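PDB 6CSJ: glycerol dehydrogenase from Bacillus coagulans, which probably catalyses the NAD-dependent oxidation of glycerol to dihydroxyacetone and, in this doubly substituted form, has acquired D-lactate dehydrogenase activity. Local coordinates for residues F11-D16 against M152-I157; T116-N121 against R163-G168. The protein carries 2 engineered substitutions. All blocks are in the same frame, centred on the assembly; numbering follows the deposited sequence.

Contact 1 (F11-D16 against M152-I157); sequences FIQGPD and MDTKVI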
loop_
_atom_site.group_PDB
_atom_site.type_symbol
_atom_site.label_atom_id
_atom_site.label_comp_id
_atom_site.label_asym_id
_atom_site.label_seq_id
_atom_site.Cartn_x
_atom_site.Cartn_y
_atom_site.Cartn_z
ATOM N N PHE A 11 -14.580 -5.432 3.734
ATOM C CA PHE A 11 -13.778 -4.258 4.057
ATOM C C PHE A 11 -14.665 -3.350 4.907
ATOM O O PHE A 11 -15.751 -2.959 4.475
ATOM C CB PHE A 11 -13.246 -3.556 2.796
ATOM C CG PHE A 11 -12.688 -2.188 3.057
ATOM C CD1 PHE A 11 -13.509 -1.084 2.975
ATOM C CD2 PHE A 11 -11.349 -1.997 3.401
ATOM C CE1 PHE A 11 -13.025 0.194 3.251
ATOM C CE2 PHE A 11 -10.847 -0.735 3.634
ATOM C CZ PHE A 11 -11.685 0.365 3.568
ATOM N N ILE A 12 -14.179 -3.020 6.106
ATOM C CA ILE A 12 -14.984 -2.415 7.175
ATOM C C ILE A 12 -14.275 -1.157 7.665
ATOM O O ILE A 12 -13.100 -1.217 8.043
ATOM C CB ILE A 12 -15.124 -3.420 8.336
ATOM C CG1 ILE A 12 -15.946 -4.637 7.899
ATOM C CG2 ILE A 12 -15.744 -2.779 9.583
ATOM C CD1 ILE A 12 -15.521 -5.906 8.598
ATOM N N GLN A 13 -14.978 -0.027 7.667
ATOM C CA GLN A 13 -14.354 1.254 7.989
ATOM C C GLN A 13 -15.263 2.134 8.839
ATOM O O GLN A 13 -16.461 2.246 8.572
ATOM C CB GLN A 13 -13.972 1.986 6.695
ATOM C CG GLN A 13 -13.301 3.339 6.906
ATOM C CD GLN A 13 -12.957 4.041 5.612
ATOM O OE1 GLN A 13 -12.553 3.411 4.642
ATOM N NE2 GLN A 13 -13.110 5.356 5.596
ATOM N N GLY A 14 -14.670 2.784 9.830
ATOM C CA GLY A 14 -15.395 3.668 10.726
ATOM C C GLY A 14 -14.559 4.044 11.939
ATOM O O GLY A 14 -13.544 3.402 12.217
ATOM N N PRO A 15 -14.973 5.097 12.666
ATOM C CA PRO A 15 -14.234 5.469 13.878
ATOM C C PRO A 15 -14.473 4.470 15.015
ATOM O O PRO A 15 -15.607 3.978 15.181
ATOM C CB PRO A 15 -14.772 6.868 14.221
ATOM C CG PRO A 15 -16.104 6.947 13.582
ATOM C CD PRO A 15 -16.190 5.912 12.483
ATOM N N ASP A 16 -13.400 4.131 15.740
ATOM C CA ASP A 16 -13.463 3.248 16.915
ATOM C C ASP A 16 -13.907 1.796 16.598
ATOM O O ASP A 16 -14.468 1.103 17.451
ATOM C CB ASP A 16 -14.355 3.904 17.992
ATOM C CG ASP A 16 -13.937 3.565 19.425
ATOM O OD1 ASP A 16 -12.852 2.979 19.675
ATOM O OD2 ASP A 16 -14.729 3.905 20.323
ATOM N N MET A 152 -10.633 -0.822 9.152
ATOM C CA MET A 152 -9.997 0.494 9.242
ATOM C C MET A 152 -10.637 1.316 10.374
ATOM O O MET A 152 -11.754 1.834 10.234
ATOM C CB MET A 152 -10.122 1.256 7.907
ATOM C CG MET A 152 -9.653 0.506 6.671
ATOM S SD MET A 152 -7.968 -0.135 6.745
ATOM C CE MET A 152 -6.985 1.345 6.501
ATOM N N ASP A 153 -9.928 1.415 11.497
ATOM C CA ASP A 153 -10.346 2.254 12.618
ATOM C C ASP A 153 -9.827 3.649 12.335
ATOM O O ASP A 153 -8.650 3.945 12.563
ATOM C CB ASP A 153 -9.792 1.716 13.944
ATOM C CG ASP A 153 -10.431 2.372 15.172
ATOM O OD1 ASP A 153 -10.645 3.606 15.182
ATOM O OD2 ASP A 153 -10.720 1.630 16.132
ATOM N N THR A 154 -10.706 4.503 11.821
ATOM C CA THR A 154 -10.299 5.820 11.336
ATOM C C THR A 154 -9.841 6.742 12.461
ATOM O O THR A 154 -9.023 7.631 12.230
ATOM C CB THR A 154 -11.423 6.480 10.529
ATOM O OG1 THR A 154 -12.606 6.562 11.319
ATOM C CG2 THR A 154 -11.715 5.653 9.303
ATOM N N LYS A 155 -10.347 6.516 13.676
ATOM C CA LYS A 155 -9.921 7.271 14.848
ATOM C C LYS A 155 -8.478 6.943 15.204
ATOM O O LYS A 155 -7.678 7.839 15.431
ATOM C CB LYS A 155 -10.835 6.971 16.043
ATOM C CG LYS A 155 -10.631 7.884 17.240
ATOM C CD LYS A 155 -11.200 7.269 18.522
ATOM C CE LYS A 155 -11.243 8.290 19.640
ATOM N NZ LYS A 155 -12.238 7.909 20.679
ATOM N N VAL A 156 -8.143 5.657 15.243
ATOM C CA VAL A 156 -6.761 5.238 15.481
ATOM C C VAL A 156 -5.849 5.736 14.356
ATOM O O VAL A 156 -4.782 6.279 14.638
ATOM C CB VAL A 156 -6.642 3.708 15.656
ATOM C CG1 VAL A 156 -5.178 3.267 15.687
ATOM C CG2 VAL A 156 -7.367 3.268 16.921
ATOM N N ILE A 157 -6.290 5.584 13.106
ATOM C CA ILE A 157 -5.491 5.986 11.934
ATOM C C ILE A 157 -5.175 7.483 11.913
ATOM O O ILE A 157 -4.053 7.878 11.568
ATOM C CB ILE A 157 -6.163 5.553 10.604
ATOM C CG1 ILE A 157 -6.131 4.024 10.476
ATOM C CG2 ILE A 157 -5.490 6.192 9.383
ATOM C CD1 ILE A 157 -7.197 3.469 9.564
#

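Contact 2 (T116-N121 against R163-G168); sequences TIASTN and RLLVSG. Engineered in segment 116-121: Asn121 (natural residue Asp).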
loop_
_atom_site.group_PDB
_atom_site.type_symbol
_atom_site.label_atom_id
_atom_site.label_comp_id
_atom_site.label_asym_id
_atom_site.label_seq_id
_atom_site.Cartn_x
_atom_site.Cartn_y
_atom_site.Cartn_z
ATOM N N THR A 116 -3.086 0.423 11.387
ATOM C CA THR A 116 -3.115 1.612 12.223
ATOM C C THR A 116 -2.673 2.863 11.453
ATOM O O THR A 116 -2.615 3.961 12.027
ATOM C CB THR A 116 -2.206 1.424 13.451
ATOM O OG1 THR A 116 -0.892 1.085 13.008
ATOM C CG2 THR A 116 -2.732 0.319 14.330
ATOM N N ILE A 117 -2.344 2.685 10.172
ATOM C CA ILE A 117 -1.979 3.775 9.255
ATOM C C ILE A 117 -2.580 3.443 7.893
ATOM O O ILE A 117 -2.929 2.284 7.629
ATOM C CB ILE A 117 -0.442 3.931 9.127
ATOM C CG1 ILE A 117 0.180 2.716 8.381
ATOM C CG2 ILE A 117 0.180 4.173 10.505
ATOM C CD1 ILE A 117 1.683 2.557 8.516
ATOM N N ALA A 118 -2.696 4.450 7.036
ATOM C CA ALA A 118 -3.252 4.280 5.688
ATOM C C ALA A 118 -2.271 4.886 4.684
ATOM O O ALA A 118 -2.573 5.857 3.997
ATOM C CB ALA A 118 -4.618 4.918 5.592
ATOM N N SER A 119 -1.093 4.258 4.618
ATOM C CA SER A 119 0.066 4.749 3.871
ATOM C C SER A 119 0.429 3.941 2.618
ATOM O O SER A 119 1.291 4.368 1.847
ATOM C CB SER A 119 1.283 4.766 4.809
ATOM O OG SER A 119 1.552 3.455 5.279
ATOM N N THR A 120 -0.165 2.764 2.438
ATOM C CA THR A 120 0.060 1.983 1.218
ATOM C C THR A 120 -1.228 1.244 0.856
ATOM O O THR A 120 -2.166 1.171 1.657
ATOM C CB THR A 120 1.223 0.943 1.348
ATOM O OG1 THR A 120 0.767 -0.260 2.019
ATOM C CG2 THR A 120 2.465 1.502 2.103
ATOM N N ASN A 121 -1.251 0.677 -0.347
ATOM C CA ASN A 121 -2.364 -0.167 -0.782
ATOM C C ASN A 121 -2.118 -1.681 -0.567
ATOM O O ASN A 121 -2.844 -2.511 -1.108
ATOM C CB ASN A 121 -2.742 0.152 -2.238
ATOM C CG ASN A 121 -1.614 -0.118 -3.224
ATOM O OD1 ASN A 121 -0.624 -0.754 -2.901
ATOM N ND2 ASN A 121 -1.772 0.382 -4.439
ATOM N N ARG A 163 2.060 12.919 7.388
ATOM C CA ARG A 163 2.992 12.465 6.359
ATOM C C ARG A 163 2.662 11.054 5.842
ATOM O O ARG A 163 2.799 10.783 4.644
ATOM C CB ARG A 163 4.436 12.489 6.887
ATOM C CG ARG A 163 5.457 12.208 5.800
ATOM C CD ARG A 163 6.872 12.189 6.309
ATOM N NE ARG A 163 7.758 11.752 5.233
ATOM C CZ ARG A 163 8.982 11.256 5.387
ATOM N NH1 ARG A 163 9.520 11.112 6.588
ATOM N NH2 ARG A 163 9.677 10.890 4.309
ATOM N N LEU A 164 2.248 10.174 6.752
ATOM C CA LEU A 164 1.880 8.805 6.396
ATOM C C LEU A 164 0.587 8.721 5.581
ATOM O O LEU A 164 0.489 7.890 4.672
ATOM C CB LEU A 164 1.793 7.920 7.641
ATOM C CG LEU A 164 3.147 7.514 8.258
ATOM C CD1 LEU A 164 2.953 6.980 9.673
ATOM C CD2 LEU A 164 3.880 6.477 7.395
ATOM N N LEU A 165 -0.399 9.557 5.896
ATOM C CA LEU A 165 -1.647 9.586 5.122
ATOM C C LEU A 165 -1.374 10.133 3.715
ATOM O O LEU A 165 -1.892 9.600 2.722
ATOM C CB LEU A 165 -2.732 10.431 5.813
ATOM C CG LEU A 165 -4.127 10.324 5.176
ATOM C CD1 LEU A 165 -4.752 8.954 5.415
ATOM C CD2 LEU A 165 -5.037 11.414 5.703
ATOM N N VAL A 166 -0.551 11.181 3.653
ATOM C CA VAL A 166 -0.147 11.801 2.389
ATOM C C VAL A 166 0.630 10.797 1.532
ATOM O O VAL A 166 0.376 10.688 0.329
ATOM C CB VAL A 166 0.684 13.084 2.627
ATOM C CG1 VAL A 166 1.312 13.592 1.337
ATOM C CG2 VAL A 166 -0.207 14.171 3.228
ATOM N N SER A 167 1.545 10.055 2.155
ATOM C CA SER A 167 2.269 9.000 1.451
ATOM C C SER A 167 1.313 7.965 0.832
ATOM O O SER A 167 1.538 7.508 -0.286
ATOM C CB SER A 167 3.279 8.311 2.371
ATOM O OG SER A 167 4.162 7.493 1.621
ATOM N N GLY A 168 0.246 7.629 1.547
ATOM C CA GLY A 168 -0.816 6.780 1.008
ATOM C C GLY A 168 -1.546 7.368 -0.187
ATOM O O GLY A 168 -1.995 6.630 -1.057
#

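Contact 1 (F11-D16 against M152-I157)
Gln13 pairs with Met152 and Gly14 with Asp153 where strands 10-14 and 149-153 run parallel. Met152 N donates to Ile12 O at 2.7 Å, Met152 O accepts from Gly14 N, and Gly14 O takes Thr154 N at 3.1 Å, a donor well above the carbonyl plane, at the point where the second segment turns into helix 154-158. Strand 10-14 is the outermost strand on its side of the six-stranded parallel sheet of the N-terminal, Rossmann-like domain found in iron-containing alcohol dehydrogenases. Asp153 suits the strand-to-helix junction as N-cap: its OD1 accepts from Val156 N at 3.2 Å and, from the opposite face of the carboxylate, from Asp16 N at 2.9 Å; a weak bond from Lys155 N adds to these, while Leu18 N holds OD2. Pro15, lacking an N-H, lays its ring beside Thr154 OG1 (CB to OG1 3.6 Å), and that hydroxyl bonds instead to Glu231. Gln13, CG anti to the backbone N (chi1 -180°), carries its extended chain across Thr154, CG meeting CG2 at 3.7 Å, and NE2 reaches Glu231 O on helix 228-248. On the same face Phe11 CE2 touches Met152 CG at 3.5 Å, and the sulfur lies obliquely beside the ring in a Met-aromatic contact.

Contact 2 (T116-N121 against R163-G168)
Close backbone packing, with small apolar contacts around it, brings the loop 116-121, which leaves strand 111-115, against one side of helix 162-173 in the buried middle of the chain. Ser119 and Gly168 come nearest, their CA atoms 3.6 Å apart. Glycine suits this helical position: a CB on Gly168 would point at the loop and clash with Ala118 O. Gly168 CA instead faces two loop carbonyls through CA-H...O contacts, 3.6 Å to Ala118 O and 3.3 Å to Ser119 O. In return Ser119 CB rests on Leu164 O at 3.2 Å, a carbonyl already engaged within the helix by Gly168 N; a small serine can come this close to the helix backbone. Leu164 spreads its two methyls over the loop. Leu164 CD1 meets Ile117 CG2 and Leu164 CD2 meets Ser119 CB, each at 4.0 Å. The branched Ile117 has CG1 between the backbone N and the carbonyl carbon (chi1 69°), while CG2 lies beside its own N and touches the leucine. One residue further along the helix, Leu165 starts out away from the loop, yet its CD1 comes back to Ala118 CB at 4.0 Å. Two backbone atoms of the loop have partners nearby: Asn237 ND2 donates to Ala118 O, and Asp171 OD2, from the same helix 162-173, accepts from Asn121 N. The engineered Asn121 gives its ND2 to Ser241 OG. This arrangement, a loop at the C-terminal edge of a parallel sheet set against helix 162-173, probably lines the interdomain cleft, where enzymes of this family generally place their active site.

How the contacts relate
The centres of contact 1 and contact 2 lie about 13 Å apart, and their segments alternate along the chain: 11-16, 116-121, 152-157, 163-168. Strands 10-14, 149-153 and 111-115 are consecutive neighbours in the parallel sheet, so contact 1 lies at its outer edge while the loop of contact 2 springs from the next strand inward. Helices 154-158 and 162-173 follow one another and carry the chain from one contact to the other. The two also touch directly, Ile157 CG1 packing on Thr116 C at 3.8 Å and Val156 on Thr116. Helix 228-248 borders both, through Glu231 and Asn237 respectively, so one helix packs along both the edge of the sheet and the loop of contact 2.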